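Local structure of ancillary protein 2 (Streptococcus pyogenes, 4C0Z) at residues I[102-115]-I[180-193]. The protein is a component of the streptococcal pilus tip, seen here as its N-terminal thioester domain, and can bind host-surface targets covalently through reactive thioester bonds to mediate adhesion. Sequence-based numbering, arbitrary orientation.
Sequences ILRILYNGYPNDRN and VESLPNQVPANYQL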
loop_
_atom_site.group_PDB
_atom_site.type_symbol
_atom_site.label_atom_id
_atom_site.label_comp_id
_atom_site.label_asym_id
_atom_site.label_seq_id
_atom_site.Cartn_x
_atom_site.Cartn_y
_atom_site.Cartn_z
ATOM N N ILE I 102 17.338 1.654 8.287
ATOM C CA ILE I 102 16.090 2.074 8.904
ATOM C C ILE I 102 16.391 2.965 10.112
ATOM O O ILE I 102 15.832 4.065 10.207
ATOM C CB ILE I 102 15.157 0.859 9.194
ATOM C CG1 ILE I 102 14.538 0.337 7.867
ATOM C CG2 ILE I 102 14.051 1.219 10.202
ATOM C CD1 ILE I 102 14.142 -1.092 7.860
ATOM N N LEU I 103 17.319 2.523 10.982
ATOM C CA LEU I 103 17.769 3.278 12.162
ATOM C C LEU I 103 18.302 4.653 11.776
ATOM O O LEU I 103 17.967 5.640 12.442
ATOM C CB LEU I 103 18.830 2.515 12.950
ATOM C CG LEU I 103 18.411 1.886 14.289
ATOM C CD1 LEU I 103 19.619 1.395 15.042
ATOM C CD2 LEU I 103 17.642 2.859 15.171
ATOM N N ARG I 104 19.118 4.720 10.690
ATOM C CA ARG I 104 19.664 5.985 10.176
ATOM C C ARG I 104 18.557 6.947 9.736
ATOM O O ARG I 104 18.658 8.147 9.998
ATOM C CB ARG I 104 20.652 5.758 9.027
ATOM C CG ARG I 104 22.081 5.675 9.490
ATOM C CD ARG I 104 23.078 5.682 8.345
ATOM N NE ARG I 104 23.006 4.460 7.541
ATOM C CZ ARG I 104 23.688 3.346 7.797
ATOM N NH1 ARG I 104 24.494 3.277 8.848
ATOM N NH2 ARG I 104 23.562 2.290 7.007
ATOM N N ILE I 105 17.493 6.416 9.097
ATOM C CA ILE I 105 16.349 7.201 8.638
ATOM C C ILE I 105 15.603 7.766 9.835
ATOM O O ILE I 105 15.272 8.948 9.825
ATOM C CB ILE I 105 15.411 6.400 7.692
ATOM C CG1 ILE I 105 16.097 6.141 6.337
ATOM C CG2 ILE I 105 14.055 7.112 7.493
ATOM C CD1 ILE I 105 15.426 5.058 5.530
ATOM N N LEU I 106 15.339 6.935 10.854
ATOM C CA LEU I 106 14.615 7.369 12.039
ATOM C C LEU I 106 15.395 8.418 12.828
ATOM O O LEU I 106 14.804 9.403 13.263
ATOM C CB LEU I 106 14.198 6.164 12.905
ATOM C CG LEU I 106 13.215 5.170 12.260
ATOM C CD1 LEU I 106 12.841 4.052 13.208
ATOM C CD2 LEU I 106 11.946 5.857 11.803
ATOM N N TYR I 107 16.728 8.249 12.923
ATOM C CA TYR I 107 17.658 9.158 13.597
ATOM C C TYR I 107 17.721 10.526 12.915
ATOM O O TYR I 107 17.844 11.541 13.594
ATOM C CB TYR I 107 19.054 8.518 13.645
ATOM C CG TYR I 107 20.066 9.237 14.511
ATOM C CD1 TYR I 107 19.966 9.216 15.899
ATOM C CD2 TYR I 107 21.179 9.857 13.947
ATOM C CE1 TYR I 107 20.894 9.874 16.701
ATOM C CE2 TYR I 107 22.132 10.491 14.739
ATOM C CZ TYR I 107 21.989 10.490 16.118
ATOM O OH TYR I 107 22.936 11.083 16.909
ATOM N N ASN I 108 17.615 10.547 11.583
ATOM C CA ASN I 108 17.681 11.757 10.762
ATOM C C ASN I 108 16.341 12.359 10.350
ATOM O O ASN I 108 16.308 13.502 9.875
ATOM C CB ASN I 108 18.524 11.496 9.521
ATOM C CG ASN I 108 19.986 11.538 9.816
ATOM O OD1 ASN I 108 20.596 12.611 9.848
ATOM N ND2 ASN I 108 20.560 10.377 10.104
ATOM N N GLY I 109 15.264 11.589 10.502
ATOM C CA GLY I 109 13.921 11.993 10.114
ATOM C C GLY I 109 13.103 12.605 11.221
ATOM O O GLY I 109 13.646 13.008 12.249
ATOM N N TYR I 110 11.783 12.662 11.026
ATOM C CA TYR I 110 10.885 13.239 12.013
ATOM C C TYR I 110 10.629 12.314 13.223
ATOM O O TYR I 110 10.267 11.153 13.026
ATOM C CB TYR I 110 9.557 13.688 11.367
ATOM C CG TYR I 110 8.642 14.403 12.343
ATOM C CD1 TYR I 110 7.784 13.689 13.180
ATOM C CD2 TYR I 110 8.699 15.788 12.495
ATOM C CE1 TYR I 110 6.976 14.337 14.113
ATOM C CE2 TYR I 110 7.894 16.449 13.425
ATOM C CZ TYR I 110 7.028 15.719 14.227
ATOM O OH TYR I 110 6.220 16.353 15.136
ATOM N N PRO I 111 10.740 12.816 14.478
ATOM C CA PRO I 111 11.116 14.182 14.890
ATOM C C PRO I 111 12.591 14.408 15.263
ATOM O O PRO I 111 12.979 15.562 15.500
ATOM C CB PRO I 111 10.226 14.395 16.116
ATOM C CG PRO I 111 10.181 13.018 16.771
ATOM C CD PRO I 111 10.384 11.995 15.657
ATOM N N ASN I 112 13.394 13.324 15.369
ATOM C CA ASN I 112 14.786 13.380 15.815
ATOM C C ASN I 112 15.631 14.394 15.047
ATOM O O ASN I 112 16.270 15.242 15.677
ATOM C CB ASN I 112 15.434 12.003 15.840
ATOM C CG ASN I 112 16.500 11.881 16.919
ATOM O OD1 ASN I 112 16.249 12.129 18.094
ATOM N ND2 ASN I 112 17.715 11.488 16.541
ATOM N N ASP I 113 15.624 14.325 13.705
ATOM C CA ASP I 113 16.309 15.261 12.797
ATOM C C ASP I 113 17.707 15.733 13.306
ATOM O O ASP I 113 17.994 16.930 13.280
ATOM C CB ASP I 113 15.365 16.466 12.559
ATOM C CG ASP I 113 15.781 17.423 11.461
ATOM O OD1 ASP I 113 16.395 16.961 10.469
ATOM O OD2 ASP I 113 15.467 18.627 11.578
ATOM N N ARG I 114 18.550 14.811 13.818
ATOM C CA ARG I 114 19.846 15.157 14.420
ATOM C C ARG I 114 20.793 15.928 13.468
ATOM O O ARG I 114 21.541 16.768 13.955
ATOM C CB ARG I 114 20.529 13.909 15.038
ATOM C CG ARG I 114 21.802 14.158 15.886
ATOM C CD ARG I 114 21.599 14.335 17.394
ATOM N NE ARG I 114 22.335 13.355 18.213
ATOM C CZ ARG I 114 23.035 13.630 19.313
ATOM N NH1 ARG I 114 23.161 14.880 19.733
ATOM N NH2 ARG I 114 23.642 12.658 19.980
ATOM N N ASN I 115 20.730 15.706 12.142
ATOM C CA ASN I 115 21.625 16.414 11.219
ATOM C C ASN I 115 20.931 17.512 10.382
ATOM O O ASN I 115 21.515 18.026 9.418
ATOM C CB ASN I 115 22.398 15.437 10.335
ATOM C CG ASN I 115 23.415 14.626 11.097
ATOM O OD1 ASN I 115 24.423 15.141 11.595
ATOM N ND2 ASN I 115 23.173 13.334 11.195
ATOM N N VAL I 180 24.091 10.011 4.242
ATOM C CA VAL I 180 23.796 9.951 5.684
ATOM C C VAL I 180 25.076 9.678 6.500
ATOM O O VAL I 180 25.271 10.286 7.550
ATOM C CB VAL I 180 22.646 8.957 6.045
ATOM C CG1 VAL I 180 22.217 9.110 7.499
ATOM C CG2 VAL I 180 21.439 9.135 5.130
ATOM N N GLU I 181 25.941 8.784 6.003
ATOM C CA GLU I 181 27.191 8.403 6.666
ATOM C C GLU I 181 28.258 9.516 6.670
ATOM O O GLU I 181 29.153 9.484 7.515
ATOM C CB GLU I 181 27.748 7.093 6.086
ATOM C CG GLU I 181 26.959 5.856 6.505
ATOM C CD GLU I 181 27.002 4.674 5.554
ATOM O OE1 GLU I 181 27.659 4.773 4.491
ATOM O OE2 GLU I 181 26.367 3.643 5.872
ATOM N N SER I 182 28.144 10.508 5.758
ATOM C CA SER I 182 29.075 11.645 5.659
ATOM C C SER I 182 28.722 12.790 6.630
ATOM O O SER I 182 29.519 13.717 6.794
ATOM C CB SER I 182 29.141 12.167 4.224
ATOM O OG SER I 182 27.943 12.823 3.833
ATOM N N LEU I 183 27.539 12.715 7.267
ATOM C CA LEU I 183 27.018 13.716 8.205
ATOM C C LEU I 183 27.745 13.725 9.552
ATOM O O LEU I 183 28.265 12.680 9.948
ATOM C CB LEU I 183 25.503 13.534 8.401
ATOM C CG LEU I 183 24.633 13.798 7.182
ATOM C CD1 LEU I 183 23.252 13.241 7.392
ATOM C CD2 LEU I 183 24.558 15.282 6.848
ATOM N N PRO I 184 27.804 14.880 10.270
ATOM C CA PRO I 184 28.560 14.928 11.540
ATOM C C PRO I 184 28.082 14.003 12.655
ATOM O O PRO I 184 28.918 13.451 13.371
ATOM C CB PRO I 184 28.465 16.398 11.963
ATOM C CG PRO I 184 28.110 17.136 10.729
ATOM C CD PRO I 184 27.257 16.211 9.934
ATOM N N ASN I 185 26.761 13.833 12.806
ATOM C CA ASN I 185 26.209 12.986 13.859
ATOM C C ASN I 185 25.766 11.619 13.330
ATOM O O ASN I 185 24.827 11.535 12.536
ATOM C CB ASN I 185 25.065 13.700 14.582
ATOM C CG ASN I 185 25.434 15.045 15.152
ATOM O OD1 ASN I 185 26.340 15.165 15.971
ATOM N ND2 ASN I 185 24.730 16.086 14.734
ATOM N N GLN I 186 26.457 10.550 13.764
ATOM C CA GLN I 186 26.150 9.168 13.375
ATOM C C GLN I 186 25.305 8.488 14.468
ATOM O O GLN I 186 25.372 8.906 15.622
ATOM C CB GLN I 186 27.447 8.373 13.105
ATOM C CG GLN I 186 28.293 8.891 11.927
ATOM C CD GLN I 186 27.663 8.670 10.565
ATOM O OE1 GLN I 186 27.509 7.539 10.090
ATOM N NE2 GLN I 186 27.314 9.756 9.889
ATOM N N VAL I 187 24.502 7.458 14.104
ATOM C CA VAL I 187 23.643 6.715 15.045
ATOM C C VAL I 187 24.473 6.109 16.201
ATOM O O VAL I 187 25.336 5.258 15.958
ATOM C CB VAL I 187 22.754 5.639 14.359
ATOM C CG1 VAL I 187 21.833 4.938 15.360
ATOM C CG2 VAL I 187 21.940 6.246 13.234
ATOM N N PRO I 188 24.219 6.529 17.461
ATOM C CA PRO I 188 24.953 5.928 18.586
ATOM C C PRO I 188 24.392 4.546 18.950
ATOM O O PRO I 188 23.287 4.208 18.530
ATOM C CB PRO I 188 24.745 6.944 19.708
ATOM C CG PRO I 188 23.384 7.533 19.417
ATOM C CD PRO I 188 23.233 7.531 17.925
ATOM N N ALA I 189 25.143 3.760 19.748
ATOM C CA ALA I 189 24.739 2.420 20.199
ATOM C C ALA I 189 23.443 2.409 21.048
ATOM O O ALA I 189 22.706 1.422 21.016
ATOM C CB ALA I 189 25.880 1.769 20.973
ATOM N N ASN I 190 23.170 3.510 21.790
ATOM C CA ASN I 190 22.000 3.643 22.673
ATOM C C ASN I 190 20.684 3.996 21.947
ATOM O O ASN I 190 19.619 3.851 22.548
ATOM C CB ASN I 190 22.279 4.622 23.830
ATOM C CG ASN I 190 22.688 6.009 23.404
ATOM O OD1 ASN I 190 23.739 6.216 22.793
ATOM N ND2 ASN I 190 21.894 6.999 23.774
ATOM N N TYR I 191 20.747 4.420 20.664
ATOM C CA TYR I 191 19.569 4.720 19.836
ATOM C C TYR I 191 19.178 3.402 19.128
ATOM O O TYR I 191 19.879 2.971 18.212
ATOM C CB TYR I 191 19.896 5.853 18.843
ATOM C CG TYR I 191 18.701 6.389 18.088
ATOM C CD1 TYR I 191 17.899 7.392 18.629
ATOM C CD2 TYR I 191 18.402 5.938 16.808
ATOM C CE1 TYR I 191 16.813 7.908 17.929
ATOM C CE2 TYR I 191 17.314 6.440 16.098
ATOM C CZ TYR I 191 16.519 7.422 16.664
ATOM O OH TYR I 191 15.451 7.927 15.967
ATOM N N GLN I 192 18.104 2.731 19.607
ATOM C CA GLN I 192 17.721 1.388 19.149
ATOM C C GLN I 192 16.330 1.238 18.510
ATOM O O GLN I 192 15.365 1.915 18.875
ATOM C CB GLN I 192 17.871 0.389 20.300
ATOM C CG GLN I 192 19.329 0.185 20.718
ATOM C CD GLN I 192 19.525 -0.489 22.056
ATOM O OE1 GLN I 192 18.611 -1.079 22.640
ATOM N NE2 GLN I 192 20.746 -0.429 22.564
ATOM N N LEU I 193 16.255 0.301 17.555
ATOM C CA LEU I 193 15.085 -0.001 16.749
ATOM C C LEU I 193 14.193 -1.087 17.340
ATOM O O LEU I 193 14.687 -2.117 17.808
ATOM C CB LEU I 193 15.551 -0.403 15.334
ATOM C CG LEU I 193 14.495 -0.687 14.263
ATOM C CD1 LEU I 193 13.662 0.553 13.969
ATOM C CD2 LEU I 193 15.160 -1.177 13.003
#
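Tyr107, near the end of helix 98-108, packs against Val187 with one face and against Tyr191 with an edge, and shows how a single aromatic side chain can fasten a crossing loop to a helix. Its CB is already enclosed, with Val187 CG2 and Tyr191 CE2 each 3.7 Å away. CG is anti to the backbone N (chi1 -170°), which carries the ring toward residues 185-188. Its CD1 corner points at the centre of the Tyr191 face, an edge-to-face pair with planes at 72°. Over one face Val187 CA stands 4.1 Å from the Tyr107 centroid in a CH-pi contact, with Val187 CG2 near CD2; Arg114 CB covers the opposite face toward the rim. Farther out, CE1 meets Pro188 CD at 3.5 Å, and the ring edge at CE2 faces Asn185 O, which lies near the ring plane. At the tip, Tyr107 OH accepts a hydrogen bond from Arg114 NE, 2.7 Å long, which ties the hydroxyl to the turn after the helix.

In the thioester domain this loop runs from helix 177-181 into strand 191-198 of the antiparallel barrel, so the contact joins the helical part to the barrel, well away from the bound spermidine. Leu103 extends the packing to the strand, its CD2 against Tyr191 CD2 and its CG against Leu193 CB at 3.8 Å.

At the other end, the amide of Asn115 pairs with the backbone of Asn185: ND2 gives a nearly straight bond to Asn185 O (2.8 Å, 174°), while Asn185 N donates to a lone pair of Asn115 OD1. Asn115 ND2 also donates to Asn108 OD1, and with three bonds the amide's rotation is fixed. Asn108 ND2 in turn bonds to Arg104 O, 2.9 Å away.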